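Local coordinates for protein putative (Helicobacter pylori, PDB 4O8S) that probably acts as a nucleotidyltransferase of the AbiEii toxin family, moving a nucleotide from a nucleoside triphosphate onto an acceptor, at residues A[11-16]-A[40-45]; A[28-33]-A[146-151]; A[54-59]-A[100-105]; A[128-133]-A[154-159]. All coordinates share one frame; numbering follows the deposited sequence.

Interaction 1 of 4, residues A[11-16]-A[40-45]; sequences KLMRAI and NRFSED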
loop_
_atom_site.group_PDB
_atom_site.type_symbol
_atom_site.label_atom_id
_atom_site.label_comp_id
_atom_site.label_asym_id
_atom_site.label_seq_id
_atom_site.Cartn_x
_atom_site.Cartn_y
_atom_site.Cartn_z
ATOM N N LYS A 11 4.339 -15.929 0.294
ATOM C CA LYS A 11 3.443 -17.081 0.230
ATOM C C LYS A 11 2.459 -17.087 1.402
ATOM O O LYS A 11 1.270 -17.388 1.231
ATOM C CB LYS A 11 4.269 -18.364 0.226
ATOM C CG LYS A 11 3.458 -19.649 0.294
ATOM C CD LYS A 11 4.421 -20.827 0.476
ATOM C CE LYS A 11 3.736 -22.179 0.333
ATOM N NZ LYS A 11 4.711 -23.305 0.540
ATOM N N LEU A 12 2.948 -16.745 2.592
ATOM C CA LEU A 12 2.061 -16.677 3.747
ATOM C C LEU A 12 1.090 -15.527 3.600
ATOM O O LEU A 12 -0.094 -15.689 3.863
ATOM C CB LEU A 12 2.857 -16.528 5.044
ATOM C CG LEU A 12 2.075 -16.210 6.323
ATOM C CD1 LEU A 12 1.100 -17.312 6.709
ATOM C CD2 LEU A 12 3.070 -15.951 7.455
HETATM N N MSE A 13 1.581 -14.364 3.168
HETATM C CA MSE A 13 0.693 -13.218 2.985
HETATM C C MSE A 13 -0.438 -13.517 2.006
HETATM O O MSE A 13 -1.606 -13.234 2.299
HETATM C CB MSE A 13 1.476 -11.989 2.531
HETATM C CG MSE A 13 2.453 -11.451 3.576
HETATM SE SE MSE A 13 3.038 -9.639 2.998
HETATM C CE MSE A 13 3.904 -10.079 1.306
ATOM N N ARG A 14 -0.102 -14.112 0.859
ATOM C CA ARG A 14 -1.112 -14.448 -0.162
ATOM C C ARG A 14 -2.184 -15.410 0.337
ATOM O O ARG A 14 -3.367 -15.204 0.086
ATOM C CB ARG A 14 -0.451 -15.064 -1.403
ATOM C CG ARG A 14 0.308 -14.074 -2.280
ATOM C CD ARG A 14 0.643 -14.699 -3.648
ATOM N NE ARG A 14 1.187 -13.694 -4.557
ATOM C CZ ARG A 14 0.441 -12.910 -5.334
ATOM N NH1 ARG A 14 -0.888 -13.019 -5.319
ATOM N NH2 ARG A 14 1.020 -12.011 -6.123
ATOM N N ALA A 15 -1.760 -16.468 1.024
ATOM C CA ALA A 15 -2.700 -17.454 1.550
ATOM C C ALA A 15 -3.686 -16.773 2.492
ATOM O O ALA A 15 -4.905 -17.017 2.447
ATOM C CB ALA A 15 -1.956 -18.546 2.279
ATOM N N ILE A 16 -3.158 -15.901 3.343
ATOM C CA ILE A 16 -4.016 -15.195 4.280
ATOM C C ILE A 16 -5.045 -14.362 3.536
ATOM O O ILE A 16 -6.251 -14.506 3.773
ATOM C CB ILE A 16 -3.188 -14.304 5.246
ATOM C CG1 ILE A 16 -2.496 -15.186 6.284
ATOM C CG2 ILE A 16 -4.069 -13.298 5.940
ATOM C CD1 ILE A 16 -1.413 -14.459 7.080
ATOM N N ASN A 40 6.782 -2.554 -7.844
ATOM C CA ASN A 40 8.089 -3.172 -8.079
ATOM C C ASN A 40 9.094 -2.980 -6.933
ATOM O O ASN A 40 10.286 -2.747 -7.159
ATOM C CB ASN A 40 8.690 -2.705 -9.417
ATOM C CG ASN A 40 8.888 -1.214 -9.467
ATOM O OD1 ASN A 40 8.163 -0.454 -8.809
ATOM N ND2 ASN A 40 9.886 -0.774 -10.229
ATOM N N ARG A 41 8.598 -3.060 -5.699
ATOM C CA ARG A 41 9.461 -3.208 -4.528
ATOM C C ARG A 41 8.687 -4.168 -3.650
ATOM O O ARG A 41 7.470 -4.319 -3.821
ATOM C CB ARG A 41 9.666 -1.868 -3.816
ATOM C CG ARG A 41 8.396 -1.296 -3.165
ATOM C CD ARG A 41 8.729 -0.103 -2.264
ATOM N NE ARG A 41 7.547 0.452 -1.599
ATOM C CZ ARG A 41 7.025 -0.059 -0.485
ATOM N NH1 ARG A 41 7.588 -1.126 0.068
ATOM N NH2 ARG A 41 5.944 0.489 0.078
ATOM N N PHE A 42 9.373 -4.841 -2.741
ATOM C CA PHE A 42 8.717 -5.756 -1.818
ATOM C C PHE A 42 7.953 -4.984 -0.748
ATOM O O PHE A 42 8.232 -3.797 -0.505
ATOM C CB PHE A 42 9.764 -6.658 -1.155
ATOM C CG PHE A 42 9.194 -7.911 -0.551
ATOM C CD1 PHE A 42 8.363 -8.742 -1.296
ATOM C CD2 PHE A 42 9.508 -8.273 0.762
ATOM C CE1 PHE A 42 7.836 -9.914 -0.738
ATOM C CE2 PHE A 42 8.990 -9.442 1.320
ATOM C CZ PHE A 42 8.152 -10.260 0.568
ATOM N N SER A 43 6.989 -5.656 -0.120
ATOM C CA SER A 43 6.174 -5.087 0.963
ATOM C C SER A 43 5.905 -6.206 1.967
ATOM O O SER A 43 5.606 -7.326 1.561
ATOM C CB SER A 43 4.843 -4.589 0.402
ATOM O OG SER A 43 4.176 -3.708 1.303
ATOM N N GLU A 44 5.969 -5.918 3.267
ATOM C CA GLU A 44 5.954 -6.999 4.254
ATOM C C GLU A 44 4.789 -6.989 5.255
ATOM O O GLU A 44 4.585 -7.986 5.939
ATOM C CB GLU A 44 7.270 -7.026 5.063
ATOM C CG GLU A 44 8.519 -6.643 4.293
ATOM C CD GLU A 44 9.699 -6.328 5.221
ATOM O OE1 GLU A 44 9.639 -5.305 5.950
ATOM O OE2 GLU A 44 10.681 -7.106 5.221
ATOM N N ASP A 45 4.067 -5.880 5.386
ATOM C CA ASP A 45 2.968 -5.806 6.359
ATOM C C ASP A 45 1.599 -5.997 5.682
ATOM O O ASP A 45 1.447 -5.678 4.502
ATOM C CB ASP A 45 2.991 -4.452 7.087
ATOM C CG ASP A 45 4.301 -4.207 7.833
ATOM O OD1 ASP A 45 4.940 -5.206 8.260
ATOM O OD2 ASP A 45 4.686 -3.019 7.996
#

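Interaction 2 of 4, residues A[28-33]-A[146-151]; sequences KGETAL and KARDLF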
loop_
_atom_site.group_PDB
_atom_site.type_symbol
_atom_site.label_atom_id
_atom_site.label_comp_id
_atom_site.label_asym_id
_atom_site.label_seq_id
_atom_site.Cartn_x
_atom_site.Cartn_y
_atom_site.Cartn_z
ATOM N N LYS A 28 -5.475 -2.956 1.896
ATOM C CA LYS A 28 -5.165 -1.629 1.416
ATOM C C LYS A 28 -3.666 -1.376 1.501
ATOM O O LYS A 28 -2.880 -2.296 1.725
ATOM C CB LYS A 28 -5.915 -0.568 2.229
ATOM C CG LYS A 28 -5.589 -0.635 3.724
ATOM C CD LYS A 28 -6.302 0.476 4.506
ATOM C CE LYS A 28 -5.983 0.341 6.010
ATOM N NZ LYS A 28 -6.654 1.407 6.800
ATOM N N GLY A 29 -3.291 -0.124 1.288
ATOM C CA GLY A 29 -1.923 0.319 1.430
ATOM C C GLY A 29 -0.900 -0.373 0.565
ATOM O O GLY A 29 -1.183 -0.804 -0.577
ATOM N N GLU A 30 0.297 -0.507 1.126
ATOM C CA GLU A 30 1.461 -0.898 0.349
ATOM C C GLU A 30 1.385 -2.304 -0.181
ATOM O O GLU A 30 1.745 -2.572 -1.333
ATOM C CB GLU A 30 2.721 -0.685 1.191
ATOM C CG GLU A 30 2.921 0.806 1.407
ATOM C CD GLU A 30 3.902 1.139 2.511
ATOM O OE1 GLU A 30 4.669 0.240 2.941
ATOM O OE2 GLU A 30 3.913 2.322 2.925
ATOM N N THR A 31 0.921 -3.221 0.649
ATOM C CA THR A 31 0.889 -4.607 0.218
ATOM C C THR A 31 -0.275 -4.847 -0.749
ATOM O O THR A 31 -0.253 -5.813 -1.511
ATOM C CB THR A 31 0.946 -5.567 1.428
ATOM O OG1 THR A 31 2.173 -5.308 2.154
ATOM C CG2 THR A 31 0.922 -7.050 0.998
ATOM N N ALA A 32 -1.260 -3.949 -0.759
ATOM C CA ALA A 32 -2.303 -4.008 -1.798
ATOM C C ALA A 32 -1.671 -3.678 -3.145
ATOM O O ALA A 32 -1.888 -4.373 -4.147
ATOM C CB ALA A 32 -3.414 -3.025 -1.502
ATOM N N LEU A 33 -0.847 -2.639 -3.163
ATOM C CA LEU A 33 -0.092 -2.316 -4.378
ATOM C C LEU A 33 0.793 -3.487 -4.837
ATOM O O LEU A 33 0.857 -3.806 -6.038
ATOM C CB LEU A 33 0.742 -1.060 -4.166
ATOM C CG LEU A 33 -0.054 0.232 -3.998
ATOM C CD1 LEU A 33 0.886 1.383 -3.682
ATOM C CD2 LEU A 33 -0.868 0.548 -5.262
ATOM N N LYS A 146 8.596 8.857 5.254
ATOM C CA LYS A 146 9.062 7.527 4.871
ATOM C C LYS A 146 9.202 7.480 3.356
ATOM O O LYS A 146 8.251 7.779 2.620
ATOM C CB LYS A 146 8.089 6.451 5.364
ATOM C CG LYS A 146 8.110 6.230 6.888
ATOM C CD LYS A 146 9.488 5.752 7.373
ATOM C CE LYS A 146 9.500 5.485 8.874
ATOM N NZ LYS A 146 10.818 4.913 9.295
ATOM N N ALA A 147 10.390 7.113 2.897
ATOM C CA ALA A 147 10.702 7.194 1.480
ATOM C C ALA A 147 9.781 6.317 0.619
ATOM O O ALA A 147 9.584 6.590 -0.574
ATOM C CB ALA A 147 12.148 6.840 1.256
ATOM N N ARG A 148 9.230 5.266 1.224
ATOM C CA ARG A 148 8.279 4.395 0.533
ATOM C C ARG A 148 7.108 5.172 -0.027
ATOM O O ARG A 148 6.567 4.800 -1.070
ATOM C CB ARG A 148 7.760 3.318 1.479
ATOM C CG ARG A 148 8.794 2.268 1.797
ATOM C CD ARG A 148 8.424 1.448 3.037
ATOM N NE ARG A 148 9.589 0.700 3.506
ATOM C CZ ARG A 148 9.555 -0.271 4.422
ATOM N NH1 ARG A 148 8.404 -0.647 4.981
ATOM N NH2 ARG A 148 10.685 -0.871 4.773
ATOM N N ASP A 149 6.704 6.240 0.660
ATOM C CA ASP A 149 5.592 7.044 0.181
ATOM C C ASP A 149 5.945 7.676 -1.169
ATOM O O ASP A 149 5.107 7.765 -2.079
ATOM C CB ASP A 149 5.237 8.125 1.201
ATOM C CG ASP A 149 4.685 7.543 2.498
ATOM O OD1 ASP A 149 4.208 6.385 2.468
ATOM O OD2 ASP A 149 4.733 8.243 3.542
ATOM N N LEU A 150 7.193 8.115 -1.294
ATOM C CA LEU A 150 7.656 8.718 -2.538
ATOM C C LEU A 150 7.751 7.675 -3.645
ATOM O O LEU A 150 7.263 7.897 -4.759
ATOM C CB LEU A 150 9.019 9.382 -2.330
ATOM C CG LEU A 150 9.599 10.038 -3.583
ATOM C CD1 LEU A 150 8.629 11.060 -4.168
ATOM C CD2 LEU A 150 10.923 10.698 -3.260
ATOM N N PHE A 151 8.372 6.539 -3.337
ATOM C CA PHE A 151 8.496 5.451 -4.299
ATOM C C PHE A 151 7.119 5.065 -4.832
ATOM O O PHE A 151 6.902 4.929 -6.047
ATOM C CB PHE A 151 9.096 4.230 -3.608
ATOM C CG PHE A 151 9.373 3.076 -4.542
ATOM C CD1 PHE A 151 8.355 2.198 -4.920
ATOM C CD2 PHE A 151 10.659 2.865 -5.041
ATOM C CE1 PHE A 151 8.610 1.128 -5.791
ATOM C CE2 PHE A 151 10.930 1.805 -5.921
ATOM C CZ PHE A 151 9.903 0.932 -6.292
HETATM O O HOH W 1 5.687 0.773 5.240
HETATM O O HOH W 2 5.190 4.301 4.278
#

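Interaction 3 of 4, residues A[54-59]-A[100-105]; sequences INLLGR and LKLEIS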
loop_
_atom_site.group_PDB
_atom_site.type_symbol
_atom_site.label_atom_id
_atom_site.label_comp_id
_atom_site.label_asym_id
_atom_site.label_seq_id
_atom_site.Cartn_x
_atom_site.Cartn_y
_atom_site.Cartn_z
ATOM N N ILE A 54 -14.471 -10.094 12.696
ATOM C CA ILE A 54 -14.482 -11.447 12.136
ATOM C C ILE A 54 -13.624 -12.389 12.998
ATOM O O ILE A 54 -13.009 -11.953 13.984
ATOM C CB ILE A 54 -13.940 -11.474 10.686
ATOM C CG1 ILE A 54 -12.439 -11.182 10.671
ATOM C CG2 ILE A 54 -14.698 -10.493 9.795
ATOM C CD1 ILE A 54 -11.627 -12.133 9.796
ATOM N N ASN A 55 -13.575 -13.672 12.636
ATOM C CA ASN A 55 -12.715 -14.609 13.351
ATOM C C ASN A 55 -11.316 -14.590 12.736
ATOM O O ASN A 55 -10.899 -15.540 12.066
ATOM C CB ASN A 55 -13.311 -16.032 13.360
ATOM C CG ASN A 55 -12.553 -16.999 14.294
ATOM O OD1 ASN A 55 -11.583 -16.620 14.971
ATOM N ND2 ASN A 55 -13.008 -18.254 14.334
ATOM N N LEU A 56 -10.596 -13.500 12.988
ATOM C CA LEU A 56 -9.277 -13.282 12.420
ATOM C C LEU A 56 -8.317 -14.408 12.776
ATOM O O LEU A 56 -7.659 -14.976 11.898
ATOM C CB LEU A 56 -8.723 -11.936 12.903
ATOM C CG LEU A 56 -7.451 -11.426 12.222
ATOM C CD1 LEU A 56 -6.197 -11.948 12.899
ATOM C CD2 LEU A 56 -7.459 -11.780 10.720
ATOM N N LEU A 57 -8.226 -14.711 14.067
ATOM C CA LEU A 57 -7.370 -15.788 14.549
ATOM C C LEU A 57 -7.651 -17.119 13.839
ATOM O O LEU A 57 -6.721 -17.844 13.460
ATOM C CB LEU A 57 -7.530 -15.952 16.063
ATOM C CG LEU A 57 -6.970 -14.826 16.931
ATOM C CD1 LEU A 57 -7.048 -15.208 18.408
ATOM C CD2 LEU A 57 -5.551 -14.540 16.529
ATOM N N GLY A 58 -8.933 -17.425 13.646
ATOM C CA GLY A 58 -9.323 -18.671 13.008
ATOM C C GLY A 58 -8.970 -18.722 11.531
ATOM O O GLY A 58 -8.411 -19.711 11.047
ATOM N N ARG A 59 -9.303 -17.659 10.806
ATOM C CA ARG A 59 -8.991 -17.599 9.382
ATOM C C ARG A 59 -7.481 -17.683 9.167
ATOM O O ARG A 59 -7.002 -18.398 8.278
ATOM C CB ARG A 59 -9.549 -16.316 8.756
ATOM C CG ARG A 59 -11.018 -16.046 9.062
ATOM C CD ARG A 59 -11.919 -17.167 8.554
ATOM N NE ARG A 59 -11.904 -17.228 7.100
ATOM C CZ ARG A 59 -12.968 -17.047 6.322
ATOM N NH1 ARG A 59 -14.169 -16.815 6.851
ATOM N NH2 ARG A 59 -12.829 -17.114 5.001
ATOM N N LEU A 100 5.021 -11.542 10.771
ATOM C CA LEU A 100 4.113 -10.850 9.862
ATOM C C LEU A 100 3.191 -9.947 10.670
ATOM O O LEU A 100 2.421 -10.426 11.513
ATOM C CB LEU A 100 3.270 -11.843 9.050
ATOM C CG LEU A 100 2.139 -11.218 8.221
ATOM C CD1 LEU A 100 2.714 -10.211 7.249
ATOM C CD2 LEU A 100 1.371 -12.286 7.458
ATOM N N LYS A 101 3.272 -8.642 10.429
ATOM C CA LYS A 101 2.376 -7.700 11.087
ATOM C C LYS A 101 1.062 -7.593 10.321
ATOM O O LYS A 101 1.053 -7.396 9.097
ATOM C CB LYS A 101 3.021 -6.312 11.233
ATOM C CG LYS A 101 2.037 -5.270 11.807
ATOM C CD LYS A 101 2.733 -4.044 12.415
ATOM C CE LYS A 101 3.411 -3.158 11.377
ATOM N NZ LYS A 101 3.932 -1.896 12.003
ATOM N N LEU A 102 -0.052 -7.736 11.034
ATOM C CA LEU A 102 -1.373 -7.659 10.406
ATOM C C LEU A 102 -2.197 -6.640 11.170
ATOM O O LEU A 102 -2.424 -6.784 12.373
ATOM C CB LEU A 102 -2.057 -9.028 10.423
ATOM C CG LEU A 102 -3.254 -9.294 9.512
ATOM C CD1 LEU A 102 -3.456 -10.788 9.386
ATOM C CD2 LEU A 102 -4.527 -8.648 10.052
ATOM N N GLU A 103 -2.635 -5.600 10.471
ATOM C CA GLU A 103 -3.434 -4.554 11.088
ATOM C C GLU A 103 -4.786 -4.379 10.423
ATOM O O GLU A 103 -4.920 -4.497 9.192
ATOM C CB GLU A 103 -2.688 -3.229 11.048
ATOM C CG GLU A 103 -1.492 -3.158 11.981
ATOM C CD GLU A 103 -1.246 -1.733 12.444
ATOM O OE1 GLU A 103 -2.244 -0.967 12.572
ATOM O OE2 GLU A 103 -0.064 -1.379 12.664
ATOM N N ILE A 104 -5.794 -4.072 11.233
ATOM C CA ILE A 104 -7.124 -3.819 10.714
ATOM C C ILE A 104 -7.657 -2.518 11.291
ATOM O O ILE A 104 -7.497 -2.243 12.497
ATOM C CB ILE A 104 -8.099 -4.951 11.090
ATOM C CG1 ILE A 104 -7.420 -6.316 10.949
ATOM C CG2 ILE A 104 -9.383 -4.871 10.254
ATOM C CD1 ILE A 104 -8.293 -7.482 11.403
ATOM N N SER A 105 -8.300 -1.720 10.440
ATOM C CA SER A 105 -9.064 -0.562 10.887
ATOM C C SER A 105 -10.558 -0.820 10.646
ATOM O O SER A 105 -10.940 -1.208 9.538
ATOM C CB SER A 105 -8.611 0.703 10.147
ATOM O OG SER A 105 -9.563 1.748 10.347
#

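Interaction 4 of 4, residues A[128-133]-A[154-159]; sequences RIIDNK and HFLAKH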
loop_
_atom_site.group_PDB
_atom_site.type_symbol
_atom_site.label_atom_id
_atom_site.label_comp_id
_atom_site.label_asym_id
_atom_site.label_seq_id
_atom_site.Cartn_x
_atom_site.Cartn_y
_atom_site.Cartn_z
ATOM N N ARG A 128 -8.242 5.158 -3.830
ATOM C CA ARG A 128 -8.236 5.196 -2.367
ATOM C C ARG A 128 -6.794 5.046 -1.858
ATOM O O ARG A 128 -6.375 5.723 -0.913
ATOM C CB ARG A 128 -9.129 4.078 -1.817
ATOM C CG ARG A 128 -9.427 4.117 -0.306
ATOM C CD ARG A 128 -10.443 3.012 0.029
ATOM N NE ARG A 128 -10.720 2.815 1.457
ATOM C CZ ARG A 128 -11.863 3.155 2.061
ATOM N NH1 ARG A 128 -12.843 3.736 1.375
ATOM N NH2 ARG A 128 -12.024 2.919 3.359
ATOM N N ILE A 129 -6.022 4.174 -2.498
ATOM C CA ILE A 129 -4.625 4.038 -2.117
ATOM C C ILE A 129 -3.860 5.355 -2.314
ATOM O O ILE A 129 -3.080 5.757 -1.446
ATOM C CB ILE A 129 -3.949 2.875 -2.853
ATOM C CG1 ILE A 129 -4.700 1.573 -2.515
ATOM C CG2 ILE A 129 -2.474 2.791 -2.447
ATOM C CD1 ILE A 129 -4.397 0.391 -3.443
ATOM N N ILE A 130 -4.088 6.024 -3.439
ATOM C CA ILE A 130 -3.444 7.308 -3.718
ATOM C C ILE A 130 -3.809 8.323 -2.631
ATOM O O ILE A 130 -2.937 8.999 -2.076
ATOM C CB ILE A 130 -3.907 7.892 -5.085
ATOM C CG1 ILE A 130 -3.510 6.968 -6.244
ATOM C CG2 ILE A 130 -3.278 9.253 -5.319
ATOM C CD1 ILE A 130 -3.998 7.447 -7.592
ATOM N N ASP A 131 -5.109 8.435 -2.360
ATOM C CA ASP A 131 -5.658 9.382 -1.380
ATOM C C ASP A 131 -5.011 9.162 -0.006
ATOM O O ASP A 131 -4.536 10.110 0.633
ATOM C CB ASP A 131 -7.180 9.197 -1.323
ATOM C CG ASP A 131 -7.894 10.257 -0.484
ATOM O OD1 ASP A 131 -7.401 11.402 -0.358
ATOM O OD2 ASP A 131 -8.983 9.931 0.040
ATOM N N ASN A 132 -4.957 7.907 0.428
ATOM C CA ASN A 132 -4.326 7.588 1.699
ATOM C C ASN A 132 -2.816 7.812 1.719
ATOM O O ASN A 132 -2.253 8.131 2.764
ATOM C CB ASN A 132 -4.646 6.155 2.113
ATOM C CG ASN A 132 -6.124 5.960 2.416
ATOM O OD1 ASN A 132 -6.862 6.932 2.572
ATOM N ND2 ASN A 132 -6.559 4.703 2.496
ATOM N N LYS A 133 -2.147 7.633 0.582
ATOM C CA LYS A 133 -0.708 7.901 0.529
ATOM C C LYS A 133 -0.441 9.397 0.683
ATOM O O LYS A 133 0.463 9.810 1.407
ATOM C CB LYS A 133 -0.101 7.392 -0.787
ATOM C CG LYS A 133 0.346 5.945 -0.744
ATOM C CD LYS A 133 1.701 5.844 -0.061
ATOM C CE LYS A 133 2.066 4.396 0.209
ATOM N NZ LYS A 133 3.451 4.287 0.781
ATOM N N HIS A 154 5.296 7.768 -6.915
ATOM C CA HIS A 154 5.952 7.818 -8.215
ATOM C C HIS A 154 5.480 6.643 -9.075
ATOM O O HIS A 154 5.131 6.825 -10.238
ATOM C CB HIS A 154 7.468 7.795 -8.020
ATOM C CG HIS A 154 8.242 7.623 -9.287
ATOM N ND1 HIS A 154 8.533 6.382 -9.819
ATOM C CD2 HIS A 154 8.802 8.533 -10.123
ATOM C CE1 HIS A 154 9.228 6.538 -10.934
ATOM N NE2 HIS A 154 9.404 7.833 -11.139
ATOM N N PHE A 155 5.448 5.444 -8.488
ATOM C CA PHE A 155 4.956 4.253 -9.172
ATOM C C PHE A 155 3.526 4.462 -9.653
ATOM O O PHE A 155 3.157 4.071 -10.782
ATOM C CB PHE A 155 4.982 3.061 -8.209
ATOM C CG PHE A 155 4.238 1.854 -8.715
ATOM C CD1 PHE A 155 4.853 0.960 -9.594
ATOM C CD2 PHE A 155 2.918 1.613 -8.326
ATOM C CE1 PHE A 155 4.173 -0.141 -10.078
ATOM C CE2 PHE A 155 2.221 0.505 -8.818
ATOM C CZ PHE A 155 2.850 -0.382 -9.691
ATOM N N LEU A 156 2.707 5.046 -8.781
ATOM C CA LEU A 156 1.303 5.289 -9.099
ATOM C C LEU A 156 1.140 6.323 -10.220
ATOM O O LEU A 156 0.372 6.107 -11.148
ATOM C CB LEU A 156 0.547 5.733 -7.839
ATOM C CG LEU A 156 0.289 4.542 -6.891
ATOM C CD1 LEU A 156 -0.073 5.027 -5.510
ATOM C CD2 LEU A 156 -0.835 3.650 -7.434
ATOM N N ALA A 157 1.849 7.444 -10.131
ATOM C CA ALA A 157 1.771 8.466 -11.172
ATOM C C ALA A 157 2.271 7.925 -12.512
ATOM O O ALA A 157 1.745 8.273 -13.580
ATOM C CB ALA A 157 2.580 9.701 -10.761
ATOM N N LYS A 158 3.284 7.067 -12.461
ATOM C CA LYS A 158 3.893 6.546 -13.680
ATOM C C LYS A 158 3.033 5.482 -14.362
ATOM O O LYS A 158 2.914 5.465 -15.590
ATOM C CB LYS A 158 5.280 5.966 -13.369
ATOM C CG LYS A 158 6.139 5.644 -14.610
ATOM C CD LYS A 158 7.471 5.000 -14.200
ATOM C CE LYS A 158 8.383 4.757 -15.404
ATOM N NZ LYS A 158 9.356 5.879 -15.608
ATOM N N HIS A 159 2.448 4.578 -13.576
ATOM C CA HIS A 159 1.764 3.430 -14.162
ATOM C C HIS A 159 0.248 3.470 -14.035
ATOM O O HIS A 159 -0.459 2.699 -14.702
ATOM C CB HIS A 159 2.291 2.133 -13.554
ATOM C CG HIS A 159 3.761 1.941 -13.746
ATOM N ND1 HIS A 159 4.306 1.533 -14.946
ATOM C CD2 HIS A 159 4.803 2.111 -12.895
ATOM C CE1 HIS A 159 5.621 1.446 -14.822
ATOM N NE2 HIS A 159 5.947 1.796 -13.589
#

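Interaction 1 of 4, residues A[11-16]-A[40-45]
Helix 4-19 flanks the segment that leads from helix 29-36 into strand 46-50 of the nucleotidyltransferase core, and M13, present as selenomethionine, is the one side chain of 11-16 that reaches 40-45. Its chain bends at the last torsion (chi3 -62°), which turns the methyl off the line of the SE atom and onto the carbonyl of S43. There M13 CE lies 3.2 Å from S43 O, the shortest approach in the contact. The selenium itself lies about as far from S43 O as from E44 O, 3.7 Å from M13 SE in each case. Beyond the methyl stands the ring of F42, met obliquely, its CZ 4.3 Å from M13 CE, and the same ring packs edge-to-face with Y34. E44 starts away from the helix and takes part through its carbonyl, which also accepts a hydrogen bond from H9 NE2. S43 OG is held by T31 OG1, and M13 itself extends the packing to T31 and L100. A soft, polarisable SE-CH3 group thus lies against two peptide oxygens and the ring of F42; M13 therefore probably contributes by shape and weak polarisation, while the directional bond to E44 O comes from H9.

Interaction 2 of 4, residues A[28-33]-A[146-151]
E30 meets R148 and D149 through the two oxygens of one carboxylate, and the direct packing is small. E30 OE1 rests against the aliphatic part of the arginine, 3.9 Å from R148 CD, where the two side chains cross at about a right angle. E30 is extended beyond CG (chi2 165°), which brings its carboxylate up to R148 and D149. The charged atoms still stop short of pairing: E30 OE1 is 4.3 Å from R148 NH1, near the guanidinium plane at its edge, and the carboxylate and guanidinium planes are turned 76° apart. The segment carrying E30 opens with K28 and G29 at the start of helix 29-36, in a place consistent with the glycine-containing motif that nucleotidyltransferases set after their first core strand. Water makes up the looser side. One molecule donates to E30 OE1 at 2.6 Å and accepts from R148 NH1 at 3.1 Å, bridging the two charged groups, which do not pair directly. A second donates to both acids, 2.7 Å from E30 OE2 and 2.9 Å from D149 OD1, and probably eases the repulsion between these oxygens, which stand 4.1 Å apart. The firmer grip comes from outside the two segments: K133 NZ forms salt bridges to E30 OE2 and D149 OD1, probably countering their mutual repulsion, while R41 NH2 takes E30 OE1. R148 NE forms a salt bridge with D193.

Interaction 3 of 4, residues A[54-59]-A[100-105]
L56 meets strand 98-106 in an uncommon leucine conformation: chi1 of -170° puts CG opposite the backbone N, but chi2 of -88° swings the methyls out of the usual arrangement for that start. The branch point itself then does part of the touching, with L56 CG 4.1 Å from I104 CD1, while a methyl continues along the strand to L102, where L56 CD2 is 4.3 Å from L102 CD1. L56 and I104 lie alongside each other, pointing opposite ways. L102 and I104 are two residues apart and both turn toward the helix, on the face of the mixed sheet where L100 receives helix 4-19. Helix 56-63 is thus a further cover of the nucleotidyltransferase core sheet, entering over strands 98-106 and 82-91, for L56 and I104 both also touch Y85. The backbone of L102 is hydrogen-bonded to that of Y85, which ties the two strands together beneath the leucine. The start of the helix is fixed by N55, the N-cap, whose OD1 accepts from G58 N at 3.1 Å, the donor standing 67° out of the carbonyl plane. N55 is also the centre of an inverse gamma turn, closed by a weak bond from L56 N to I54 O.

Interaction 4 of 4, residues A[128-133]-A[154-159]
L156 lays its CD1 methyl over the flank of I130, where L156 CD1 is 4.0 Å from I130 CG1, and the same methyl reaches the neighbouring isoleucine, 4.5 Å from I129 CG2. One leucine branch therefore serves both partners, and all three residues are buried. The approach is close at the backbone too, the CA atoms of I130 and L156 lying 7.5 Å apart. L156 CG sits opposite its own carbonyl carbon (chi1 -75°), and chi2 of 163° carries CD1 onward, extending the side chain from its helix into the facing one. I130 starts sidelong to the other helix, yet its ethyl arm, extended by chi2 of 177°, comes nearer at its end; the two side chains overlap alongside, running in opposed senses. I129, by contrast, starts toward the leucine and offers its CG2 branch. Burial of apolar surface and van der Waals contact join the two segments. The interface is widened by a third helix, 29-36, since L33 touches both I129 and L156, and on another side I130 packs on F164 and L168. The polar complement lies one turn along helix 126-139, where K133 NZ forms a salt bridge with D152 of helix 147-159. Helices 126-139 and 147-159 follow one another directly, joined by a short loop, and their segments run roughly in opposite senses. That is the arrangement of a helical hairpin, here the beginning of the helical part that follows the mixed sheet of the nucleotidyltransferase core.

Along the chain, interaction 1 closes before interaction 3 opens, and interaction 3 before interaction 4, while the segments of interaction 2 alternate with those of interactions 1 and 4 and enclose interaction 3. Interactions 2 and 4 share helix 147-159, their centres 8 Å apart. Helix 29-36 links interaction 2 to interaction 1 through T31, probably hydrogen-bonded to D45 O, across 13 Å between centres. Interaction 1 in turn meets interaction 3 at L100, 14 Å between centres. Interactions 3 and 4 lie at the ends, centres 25 Å apart and about 8 Å between nearest atoms. The series runs from core sheet to helical half through helix 29-36, which probably fixes that half against the nucleotidyltransferase core.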